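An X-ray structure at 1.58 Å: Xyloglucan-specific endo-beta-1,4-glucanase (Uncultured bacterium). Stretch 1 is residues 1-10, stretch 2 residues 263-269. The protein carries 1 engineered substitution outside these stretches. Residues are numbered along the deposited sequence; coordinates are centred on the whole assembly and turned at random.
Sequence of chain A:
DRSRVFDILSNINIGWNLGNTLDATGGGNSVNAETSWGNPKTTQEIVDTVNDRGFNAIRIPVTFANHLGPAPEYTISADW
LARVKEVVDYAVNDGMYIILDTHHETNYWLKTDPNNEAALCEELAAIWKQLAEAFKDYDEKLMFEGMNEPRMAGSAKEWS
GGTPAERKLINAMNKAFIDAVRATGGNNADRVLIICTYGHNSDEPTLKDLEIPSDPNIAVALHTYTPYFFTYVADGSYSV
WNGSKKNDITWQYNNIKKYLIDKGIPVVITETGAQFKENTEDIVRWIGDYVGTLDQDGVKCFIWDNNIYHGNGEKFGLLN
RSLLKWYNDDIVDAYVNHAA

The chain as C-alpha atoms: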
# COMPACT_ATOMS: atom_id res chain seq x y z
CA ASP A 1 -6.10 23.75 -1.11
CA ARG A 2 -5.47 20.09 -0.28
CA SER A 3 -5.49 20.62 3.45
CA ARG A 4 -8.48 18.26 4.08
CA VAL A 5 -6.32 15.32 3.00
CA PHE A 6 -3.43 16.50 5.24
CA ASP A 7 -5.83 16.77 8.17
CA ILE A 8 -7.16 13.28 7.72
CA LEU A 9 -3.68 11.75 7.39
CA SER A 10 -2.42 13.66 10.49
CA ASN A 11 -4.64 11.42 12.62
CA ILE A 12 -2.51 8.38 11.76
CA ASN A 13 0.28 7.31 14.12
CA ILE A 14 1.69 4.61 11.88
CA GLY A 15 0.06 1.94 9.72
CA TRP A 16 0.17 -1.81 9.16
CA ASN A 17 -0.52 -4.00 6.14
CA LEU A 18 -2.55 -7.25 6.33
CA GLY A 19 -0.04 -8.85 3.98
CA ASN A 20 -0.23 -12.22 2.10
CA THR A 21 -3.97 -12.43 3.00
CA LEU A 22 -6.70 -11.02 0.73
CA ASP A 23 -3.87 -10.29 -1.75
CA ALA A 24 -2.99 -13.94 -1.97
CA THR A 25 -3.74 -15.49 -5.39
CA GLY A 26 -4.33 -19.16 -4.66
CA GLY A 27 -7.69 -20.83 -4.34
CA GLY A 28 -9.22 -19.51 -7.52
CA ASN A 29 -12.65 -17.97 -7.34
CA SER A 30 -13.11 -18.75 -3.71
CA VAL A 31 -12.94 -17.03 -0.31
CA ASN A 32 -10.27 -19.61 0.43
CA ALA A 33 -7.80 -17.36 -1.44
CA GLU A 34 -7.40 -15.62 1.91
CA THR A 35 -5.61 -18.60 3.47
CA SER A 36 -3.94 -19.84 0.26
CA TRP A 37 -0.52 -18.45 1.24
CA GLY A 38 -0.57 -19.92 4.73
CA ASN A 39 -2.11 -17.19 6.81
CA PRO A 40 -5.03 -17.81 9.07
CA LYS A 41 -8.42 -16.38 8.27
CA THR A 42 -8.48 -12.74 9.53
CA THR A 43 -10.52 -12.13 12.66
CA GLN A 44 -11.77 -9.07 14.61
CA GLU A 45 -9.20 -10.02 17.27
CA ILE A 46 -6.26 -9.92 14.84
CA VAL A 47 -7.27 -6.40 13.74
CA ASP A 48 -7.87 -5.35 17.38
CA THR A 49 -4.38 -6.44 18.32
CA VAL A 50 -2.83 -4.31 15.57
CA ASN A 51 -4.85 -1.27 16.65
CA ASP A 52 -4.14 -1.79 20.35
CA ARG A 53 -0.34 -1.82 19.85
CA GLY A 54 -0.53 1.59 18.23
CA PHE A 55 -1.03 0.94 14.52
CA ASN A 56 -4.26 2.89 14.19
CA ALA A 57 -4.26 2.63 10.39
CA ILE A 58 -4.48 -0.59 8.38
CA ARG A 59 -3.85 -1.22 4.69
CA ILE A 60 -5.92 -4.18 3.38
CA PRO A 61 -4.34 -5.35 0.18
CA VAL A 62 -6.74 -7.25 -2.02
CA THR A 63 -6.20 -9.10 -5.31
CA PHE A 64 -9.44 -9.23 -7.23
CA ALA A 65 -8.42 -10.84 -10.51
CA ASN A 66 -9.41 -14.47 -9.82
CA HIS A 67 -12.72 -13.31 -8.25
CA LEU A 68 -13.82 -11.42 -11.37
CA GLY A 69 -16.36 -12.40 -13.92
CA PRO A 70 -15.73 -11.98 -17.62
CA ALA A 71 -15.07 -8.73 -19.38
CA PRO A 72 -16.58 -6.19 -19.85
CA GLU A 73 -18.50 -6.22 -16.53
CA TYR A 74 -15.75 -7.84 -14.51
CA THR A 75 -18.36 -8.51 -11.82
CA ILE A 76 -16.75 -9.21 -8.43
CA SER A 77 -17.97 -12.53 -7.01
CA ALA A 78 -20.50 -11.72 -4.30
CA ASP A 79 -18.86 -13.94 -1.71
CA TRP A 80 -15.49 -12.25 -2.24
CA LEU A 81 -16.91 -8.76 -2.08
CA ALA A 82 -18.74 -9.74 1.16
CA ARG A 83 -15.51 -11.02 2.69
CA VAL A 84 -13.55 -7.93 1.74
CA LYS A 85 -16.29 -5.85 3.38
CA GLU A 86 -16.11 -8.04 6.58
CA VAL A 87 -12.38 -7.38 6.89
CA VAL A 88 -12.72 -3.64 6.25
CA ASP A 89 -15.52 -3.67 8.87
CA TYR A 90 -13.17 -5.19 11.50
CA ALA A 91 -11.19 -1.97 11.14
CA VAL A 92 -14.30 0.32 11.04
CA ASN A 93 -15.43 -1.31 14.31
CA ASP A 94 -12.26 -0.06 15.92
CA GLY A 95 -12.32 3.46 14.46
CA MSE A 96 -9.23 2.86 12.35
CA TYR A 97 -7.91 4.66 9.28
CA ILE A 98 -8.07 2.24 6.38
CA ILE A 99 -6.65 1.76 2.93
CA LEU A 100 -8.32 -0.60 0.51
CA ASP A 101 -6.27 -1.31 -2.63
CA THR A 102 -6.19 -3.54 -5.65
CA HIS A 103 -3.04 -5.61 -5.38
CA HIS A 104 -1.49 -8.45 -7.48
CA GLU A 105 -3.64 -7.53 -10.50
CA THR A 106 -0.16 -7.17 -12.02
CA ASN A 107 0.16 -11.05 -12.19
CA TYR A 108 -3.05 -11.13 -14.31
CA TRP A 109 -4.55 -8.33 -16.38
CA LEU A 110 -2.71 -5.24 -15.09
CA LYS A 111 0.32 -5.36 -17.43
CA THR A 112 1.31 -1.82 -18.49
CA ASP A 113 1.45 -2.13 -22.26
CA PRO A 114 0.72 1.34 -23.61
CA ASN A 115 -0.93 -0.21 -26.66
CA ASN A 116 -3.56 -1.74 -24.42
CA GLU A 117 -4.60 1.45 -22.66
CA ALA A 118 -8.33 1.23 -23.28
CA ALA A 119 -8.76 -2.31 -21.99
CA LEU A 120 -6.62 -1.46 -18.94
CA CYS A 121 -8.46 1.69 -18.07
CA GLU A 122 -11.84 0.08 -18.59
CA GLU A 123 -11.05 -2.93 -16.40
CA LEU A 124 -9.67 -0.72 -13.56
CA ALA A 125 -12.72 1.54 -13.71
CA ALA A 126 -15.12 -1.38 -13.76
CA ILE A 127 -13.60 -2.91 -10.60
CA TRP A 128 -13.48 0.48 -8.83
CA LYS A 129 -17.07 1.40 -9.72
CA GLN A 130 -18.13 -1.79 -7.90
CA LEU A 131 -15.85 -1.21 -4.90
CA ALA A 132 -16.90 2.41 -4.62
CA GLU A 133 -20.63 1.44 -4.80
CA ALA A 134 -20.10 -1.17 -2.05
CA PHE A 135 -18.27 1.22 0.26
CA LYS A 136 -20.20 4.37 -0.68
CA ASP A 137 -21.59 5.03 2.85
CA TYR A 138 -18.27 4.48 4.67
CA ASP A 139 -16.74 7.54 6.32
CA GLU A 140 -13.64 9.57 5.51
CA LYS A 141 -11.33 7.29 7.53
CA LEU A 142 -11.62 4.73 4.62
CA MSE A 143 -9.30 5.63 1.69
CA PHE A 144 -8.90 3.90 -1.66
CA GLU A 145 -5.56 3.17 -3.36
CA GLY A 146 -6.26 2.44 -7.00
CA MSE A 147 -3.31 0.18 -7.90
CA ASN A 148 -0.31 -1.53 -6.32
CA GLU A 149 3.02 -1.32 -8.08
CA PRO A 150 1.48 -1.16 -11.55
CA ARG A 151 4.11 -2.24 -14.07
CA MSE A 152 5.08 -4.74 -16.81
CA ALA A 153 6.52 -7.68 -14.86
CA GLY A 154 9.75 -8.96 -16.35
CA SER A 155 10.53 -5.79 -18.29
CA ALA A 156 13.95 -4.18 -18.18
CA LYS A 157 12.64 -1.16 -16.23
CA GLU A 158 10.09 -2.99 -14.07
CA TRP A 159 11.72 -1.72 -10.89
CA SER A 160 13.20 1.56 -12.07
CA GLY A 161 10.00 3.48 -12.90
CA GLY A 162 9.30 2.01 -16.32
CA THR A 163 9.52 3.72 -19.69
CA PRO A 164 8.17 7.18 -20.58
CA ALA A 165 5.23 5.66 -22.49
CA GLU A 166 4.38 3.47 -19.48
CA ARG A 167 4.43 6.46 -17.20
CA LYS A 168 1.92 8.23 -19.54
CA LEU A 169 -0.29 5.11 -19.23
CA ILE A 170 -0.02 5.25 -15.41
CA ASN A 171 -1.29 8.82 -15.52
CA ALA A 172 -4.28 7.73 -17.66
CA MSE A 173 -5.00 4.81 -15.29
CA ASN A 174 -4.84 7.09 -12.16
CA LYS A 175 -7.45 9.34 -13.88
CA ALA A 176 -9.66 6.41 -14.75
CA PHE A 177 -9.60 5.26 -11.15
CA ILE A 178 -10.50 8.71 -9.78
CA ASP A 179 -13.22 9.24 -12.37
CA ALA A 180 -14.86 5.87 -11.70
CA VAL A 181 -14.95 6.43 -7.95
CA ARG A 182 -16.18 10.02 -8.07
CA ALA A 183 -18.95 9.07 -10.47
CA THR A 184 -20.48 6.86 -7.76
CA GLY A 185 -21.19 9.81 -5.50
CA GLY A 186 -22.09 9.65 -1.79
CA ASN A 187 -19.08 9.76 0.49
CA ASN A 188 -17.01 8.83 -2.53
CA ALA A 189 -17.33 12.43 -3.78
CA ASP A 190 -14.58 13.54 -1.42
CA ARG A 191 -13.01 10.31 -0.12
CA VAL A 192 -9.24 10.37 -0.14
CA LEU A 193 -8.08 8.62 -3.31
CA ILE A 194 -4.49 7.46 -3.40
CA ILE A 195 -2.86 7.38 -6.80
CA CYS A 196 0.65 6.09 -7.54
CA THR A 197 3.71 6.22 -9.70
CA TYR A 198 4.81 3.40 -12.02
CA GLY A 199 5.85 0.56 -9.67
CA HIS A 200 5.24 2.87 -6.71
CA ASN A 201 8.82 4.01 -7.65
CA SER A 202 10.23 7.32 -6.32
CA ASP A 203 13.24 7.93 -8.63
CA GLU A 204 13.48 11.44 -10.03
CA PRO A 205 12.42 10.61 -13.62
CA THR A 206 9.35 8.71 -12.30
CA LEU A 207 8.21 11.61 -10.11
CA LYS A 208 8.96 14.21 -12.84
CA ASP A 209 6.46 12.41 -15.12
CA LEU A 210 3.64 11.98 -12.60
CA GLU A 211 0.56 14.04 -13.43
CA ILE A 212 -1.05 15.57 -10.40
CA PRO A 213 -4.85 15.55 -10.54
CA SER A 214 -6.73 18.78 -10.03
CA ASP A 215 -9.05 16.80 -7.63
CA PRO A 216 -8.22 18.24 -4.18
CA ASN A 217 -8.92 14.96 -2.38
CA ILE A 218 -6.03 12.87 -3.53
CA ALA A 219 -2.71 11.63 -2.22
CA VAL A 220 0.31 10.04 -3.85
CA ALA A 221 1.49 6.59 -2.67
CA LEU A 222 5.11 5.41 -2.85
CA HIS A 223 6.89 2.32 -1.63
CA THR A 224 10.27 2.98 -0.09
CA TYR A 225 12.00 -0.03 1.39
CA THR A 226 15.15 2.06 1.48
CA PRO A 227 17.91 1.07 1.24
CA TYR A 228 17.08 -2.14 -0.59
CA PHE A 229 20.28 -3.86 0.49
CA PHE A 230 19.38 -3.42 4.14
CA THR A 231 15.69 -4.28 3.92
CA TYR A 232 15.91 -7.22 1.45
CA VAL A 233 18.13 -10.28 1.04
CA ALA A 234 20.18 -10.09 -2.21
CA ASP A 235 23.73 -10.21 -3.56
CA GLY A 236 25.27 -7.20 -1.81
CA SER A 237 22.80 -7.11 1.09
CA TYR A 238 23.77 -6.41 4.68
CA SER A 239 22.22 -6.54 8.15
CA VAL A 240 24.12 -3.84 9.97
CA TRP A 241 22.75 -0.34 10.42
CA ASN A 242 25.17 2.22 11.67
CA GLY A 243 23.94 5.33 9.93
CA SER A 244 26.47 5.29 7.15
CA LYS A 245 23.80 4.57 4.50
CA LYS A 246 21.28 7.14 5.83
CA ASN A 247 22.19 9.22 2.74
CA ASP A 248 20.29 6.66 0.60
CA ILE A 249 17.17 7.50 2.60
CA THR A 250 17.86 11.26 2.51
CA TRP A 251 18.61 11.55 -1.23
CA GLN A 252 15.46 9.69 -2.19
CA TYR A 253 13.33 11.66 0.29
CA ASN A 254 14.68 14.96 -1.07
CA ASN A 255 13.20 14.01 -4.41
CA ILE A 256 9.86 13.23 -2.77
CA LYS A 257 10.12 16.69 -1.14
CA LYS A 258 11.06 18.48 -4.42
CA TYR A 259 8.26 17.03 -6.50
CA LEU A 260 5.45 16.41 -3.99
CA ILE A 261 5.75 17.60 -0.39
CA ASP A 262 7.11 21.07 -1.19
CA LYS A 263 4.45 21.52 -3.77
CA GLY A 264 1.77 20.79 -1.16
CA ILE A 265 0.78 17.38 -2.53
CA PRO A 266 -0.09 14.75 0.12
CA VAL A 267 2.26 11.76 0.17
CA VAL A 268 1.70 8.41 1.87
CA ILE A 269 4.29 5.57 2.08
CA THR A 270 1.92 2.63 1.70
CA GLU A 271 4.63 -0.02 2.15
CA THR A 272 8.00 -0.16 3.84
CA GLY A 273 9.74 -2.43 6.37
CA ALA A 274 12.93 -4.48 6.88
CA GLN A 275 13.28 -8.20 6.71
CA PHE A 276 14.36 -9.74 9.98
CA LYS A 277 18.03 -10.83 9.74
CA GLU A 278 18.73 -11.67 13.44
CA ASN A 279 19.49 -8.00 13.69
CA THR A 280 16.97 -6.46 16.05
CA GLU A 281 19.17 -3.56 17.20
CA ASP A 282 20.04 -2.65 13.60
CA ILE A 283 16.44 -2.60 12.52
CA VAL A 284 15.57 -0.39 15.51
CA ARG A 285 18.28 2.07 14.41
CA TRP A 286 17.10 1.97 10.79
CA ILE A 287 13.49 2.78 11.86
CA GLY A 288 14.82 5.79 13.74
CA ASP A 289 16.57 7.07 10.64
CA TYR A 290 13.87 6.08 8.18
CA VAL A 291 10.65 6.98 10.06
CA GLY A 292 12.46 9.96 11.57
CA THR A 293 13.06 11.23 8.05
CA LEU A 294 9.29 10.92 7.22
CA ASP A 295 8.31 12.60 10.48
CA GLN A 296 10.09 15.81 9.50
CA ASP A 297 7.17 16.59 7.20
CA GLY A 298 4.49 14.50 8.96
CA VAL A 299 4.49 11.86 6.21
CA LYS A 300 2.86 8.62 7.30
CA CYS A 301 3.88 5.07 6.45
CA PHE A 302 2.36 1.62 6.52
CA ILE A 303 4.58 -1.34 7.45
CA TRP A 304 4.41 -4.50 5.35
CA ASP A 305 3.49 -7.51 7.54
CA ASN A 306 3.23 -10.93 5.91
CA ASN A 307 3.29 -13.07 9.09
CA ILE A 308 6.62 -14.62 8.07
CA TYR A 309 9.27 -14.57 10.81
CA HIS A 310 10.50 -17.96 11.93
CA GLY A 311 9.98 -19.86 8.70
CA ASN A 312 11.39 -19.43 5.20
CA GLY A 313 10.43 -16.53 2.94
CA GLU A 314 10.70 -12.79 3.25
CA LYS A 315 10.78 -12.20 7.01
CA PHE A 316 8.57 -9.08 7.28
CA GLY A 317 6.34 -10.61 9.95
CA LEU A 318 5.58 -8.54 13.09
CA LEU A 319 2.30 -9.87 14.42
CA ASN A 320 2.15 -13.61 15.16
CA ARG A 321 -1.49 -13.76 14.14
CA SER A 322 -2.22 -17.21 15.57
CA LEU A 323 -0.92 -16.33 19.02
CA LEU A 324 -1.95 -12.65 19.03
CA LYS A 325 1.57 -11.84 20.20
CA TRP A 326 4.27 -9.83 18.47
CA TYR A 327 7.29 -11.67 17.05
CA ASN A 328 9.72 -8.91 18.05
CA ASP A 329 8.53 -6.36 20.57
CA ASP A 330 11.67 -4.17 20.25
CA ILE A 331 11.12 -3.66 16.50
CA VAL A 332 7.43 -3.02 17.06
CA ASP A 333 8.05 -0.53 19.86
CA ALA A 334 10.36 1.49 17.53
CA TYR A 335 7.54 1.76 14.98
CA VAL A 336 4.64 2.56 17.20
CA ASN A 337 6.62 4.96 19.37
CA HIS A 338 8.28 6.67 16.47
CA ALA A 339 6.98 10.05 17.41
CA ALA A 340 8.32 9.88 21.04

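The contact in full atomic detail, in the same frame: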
# COMPACT_ATOMS: atom_id res chain seq x y z
N ASP A 1 -6.00 24.07 -2.54
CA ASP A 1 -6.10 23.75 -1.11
C ASP A 1 -6.39 22.25 -0.97
O ASP A 1 -7.51 21.78 -1.21
CB ASP A 1 -7.19 24.56 -0.43
CG ASP A 1 -7.20 24.39 1.07
OD1 ASP A 1 -6.34 23.65 1.56
OD2 ASP A 1 -8.04 24.97 1.78
N ARG A 2 -5.36 21.52 -0.58
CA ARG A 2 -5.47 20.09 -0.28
C ARG A 2 -5.43 19.79 1.22
O ARG A 2 -5.18 18.65 1.66
CB ARG A 2 -4.33 19.40 -0.97
CG ARG A 2 -4.40 19.56 -2.47
CD ARG A 2 -3.17 19.03 -3.16
NE ARG A 2 -3.24 19.33 -4.59
CZ ARG A 2 -3.91 18.61 -5.49
NH1 ARG A 2 -4.62 17.57 -5.14
NH2 ARG A 2 -3.92 18.99 -6.75
N SER A 3 -5.75 20.77 2.03
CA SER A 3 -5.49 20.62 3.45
C SER A 3 -6.45 19.60 4.12
O SER A 3 -6.10 19.02 5.13
CB SER A 3 -5.55 21.99 4.10
OG SER A 3 -6.82 22.47 3.95
N ARG A 4 -7.65 19.36 3.57
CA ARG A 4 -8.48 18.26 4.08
C ARG A 4 -7.78 16.89 4.12
O ARG A 4 -7.87 16.15 5.10
CB ARG A 4 -9.73 18.11 3.23
CG ARG A 4 -10.67 17.09 3.77
CD ARG A 4 -12.10 17.35 3.33
NE ARG A 4 -12.92 16.19 3.71
CZ ARG A 4 -12.98 15.08 2.99
NH1 ARG A 4 -12.21 14.97 1.95
NH2 ARG A 4 -13.69 14.04 3.41
N VAL A 5 -7.04 16.59 3.07
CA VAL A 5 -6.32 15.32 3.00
C VAL A 5 -5.21 15.30 4.07
O VAL A 5 -5.07 14.35 4.81
CB VAL A 5 -5.69 15.06 1.64
CG1 VAL A 5 -4.90 13.76 1.66
CG2 VAL A 5 -6.75 15.02 0.55
N PHE A 6 -4.47 16.39 4.19
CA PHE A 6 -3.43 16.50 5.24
C PHE A 6 -4.04 16.34 6.63
O PHE A 6 -3.49 15.62 7.47
CB PHE A 6 -2.67 17.81 5.12
CG PHE A 6 -1.69 17.87 3.97
CD1 PHE A 6 -0.54 17.12 3.95
CD2 PHE A 6 -1.91 18.74 2.90
CE1 PHE A 6 0.36 17.21 2.90
CE2 PHE A 6 -1.02 18.81 1.83
CZ PHE A 6 0.14 18.08 1.84
N ASP A 7 -5.21 16.93 6.86
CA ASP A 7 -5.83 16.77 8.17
C ASP A 7 -6.22 15.38 8.49
O ASP A 7 -5.94 14.92 9.58
CB ASP A 7 -7.08 17.64 8.29
CG ASP A 7 -6.74 19.07 8.35
OD1 ASP A 7 -5.56 19.51 8.53
OD2 ASP A 7 -7.74 19.83 8.33
N ILE A 8 -6.82 14.69 7.51
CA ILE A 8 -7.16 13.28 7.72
C ILE A 8 -5.92 12.46 8.03
O ILE A 8 -5.89 11.76 9.04
CB ILE A 8 -7.92 12.71 6.51
CG1 ILE A 8 -9.32 13.32 6.47
CG2 ILE A 8 -8.03 11.22 6.59
CD1 ILE A 8 -10.04 13.15 5.15
N LEU A 9 -4.88 12.56 7.20
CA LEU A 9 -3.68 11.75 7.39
C LEU A 9 -2.99 12.07 8.74
O LEU A 9 -2.34 11.18 9.29
CB LEU A 9 -2.70 12.00 6.26
CG LEU A 9 -3.18 11.51 4.88
CD1 LEU A 9 -2.26 12.01 3.76
CD2 LEU A 9 -3.28 9.97 4.84
N SER A 10 -3.08 13.31 9.24
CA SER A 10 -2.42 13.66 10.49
C SER A 10 -2.91 12.88 11.69
O SER A 10 -2.25 12.85 12.71
CB SER A 10 -2.57 15.16 10.79
OG SER A 10 -3.89 15.52 11.18
N LYS A 263 5.49 21.00 -2.98
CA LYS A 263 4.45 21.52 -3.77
C LYS A 263 3.09 21.36 -3.12
O LYS A 263 2.06 21.66 -3.75
CB LYS A 263 4.42 20.80 -5.12
CG LYS A 263 5.66 20.93 -5.99
CD LYS A 263 5.22 20.38 -7.36
CE LYS A 263 6.32 20.31 -8.39
NZ LYS A 263 6.87 21.66 -8.66
N GLY A 264 3.05 20.93 -1.88
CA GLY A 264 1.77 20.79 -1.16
C GLY A 264 0.88 19.61 -1.53
O GLY A 264 -0.31 19.65 -1.33
N ILE A 265 1.50 18.58 -2.09
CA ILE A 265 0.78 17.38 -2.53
C ILE A 265 0.94 16.31 -1.42
O ILE A 265 2.09 15.98 -1.02
CB ILE A 265 1.34 16.83 -3.87
CG1 ILE A 265 1.44 17.84 -5.03
CG2 ILE A 265 0.51 15.60 -4.27
CD1 ILE A 265 0.17 18.57 -5.28
N PRO A 266 -0.19 15.78 -0.88
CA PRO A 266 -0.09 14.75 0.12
C PRO A 266 0.63 13.50 -0.40
O PRO A 266 0.34 13.03 -1.50
CB PRO A 266 -1.57 14.45 0.46
CG PRO A 266 -2.26 15.72 0.24
CD PRO A 266 -1.57 16.25 -1.01
N VAL A 267 1.55 12.98 0.43
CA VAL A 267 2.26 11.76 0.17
C VAL A 267 2.08 10.78 1.31
O VAL A 267 2.12 11.16 2.49
CB VAL A 267 3.78 12.02 -0.02
CG1 VAL A 267 4.53 10.73 -0.24
CG2 VAL A 267 3.92 12.87 -1.22
N VAL A 268 1.86 9.52 0.93
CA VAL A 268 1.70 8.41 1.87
C VAL A 268 2.63 7.26 1.42
O VAL A 268 2.63 6.85 0.26
CB VAL A 268 0.23 7.85 1.94
CG1 VAL A 268 0.20 6.84 3.11
CG2 VAL A 268 -0.76 8.91 2.20
N ILE A 269 3.47 6.78 2.33
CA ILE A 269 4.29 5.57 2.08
C ILE A 269 3.46 4.32 2.43
O ILE A 269 3.38 3.95 3.60
CB ILE A 269 5.63 5.60 2.82
CG1 ILE A 269 6.39 6.91 2.54
CG2 ILE A 269 6.38 4.37 2.46
CD1 ILE A 269 6.72 7.19 1.09

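A short N-terminal helix, opening at S3 with R2 in the N-cap position, lies against a loop, G264 to P266, that runs into a strand at V267. The CA atoms of F6 and P266 come within 6.4 Å, whereas those of L9 and V268 stand 8.4 Å apart. No hydrogen bond joins the stretches, so packing carries the contact. Before the helix, D1 OD1 accepts from both S3 N (3.0 Å) and S3 OG (2.7 Å), tying down the chain start.

The rule of the interface is one proline met by V5, F6 and L9 of the helix. P266 gives up the most surface, and its CG sits over one face of the F6 ring, 3.8 Å from the centroid, a CH-pi contact between a proline C-H and the aromatic cloud. The same CG lies 3.6 Å from V5 CG1, and L9 CD1 reaches P266 CB at 4.2 Å. One turn after V5, L9 also extends the apolar seam to the strand, its CD1 3.8 Å from V268 CG2.

At the other end, R2 lies along the loop: its aliphatic CD is 3.5 Å from G264 O and 3.9 Å from P266 CD, and the guanidinium NE is 3.6 Å from I265 CD1. Its NH1 and NH2 are satisfied elsewhere in the structure. G264 O also meets the F6 ring edge, 3.3 Å from CE2, while the positive phi of G264 suits glycine.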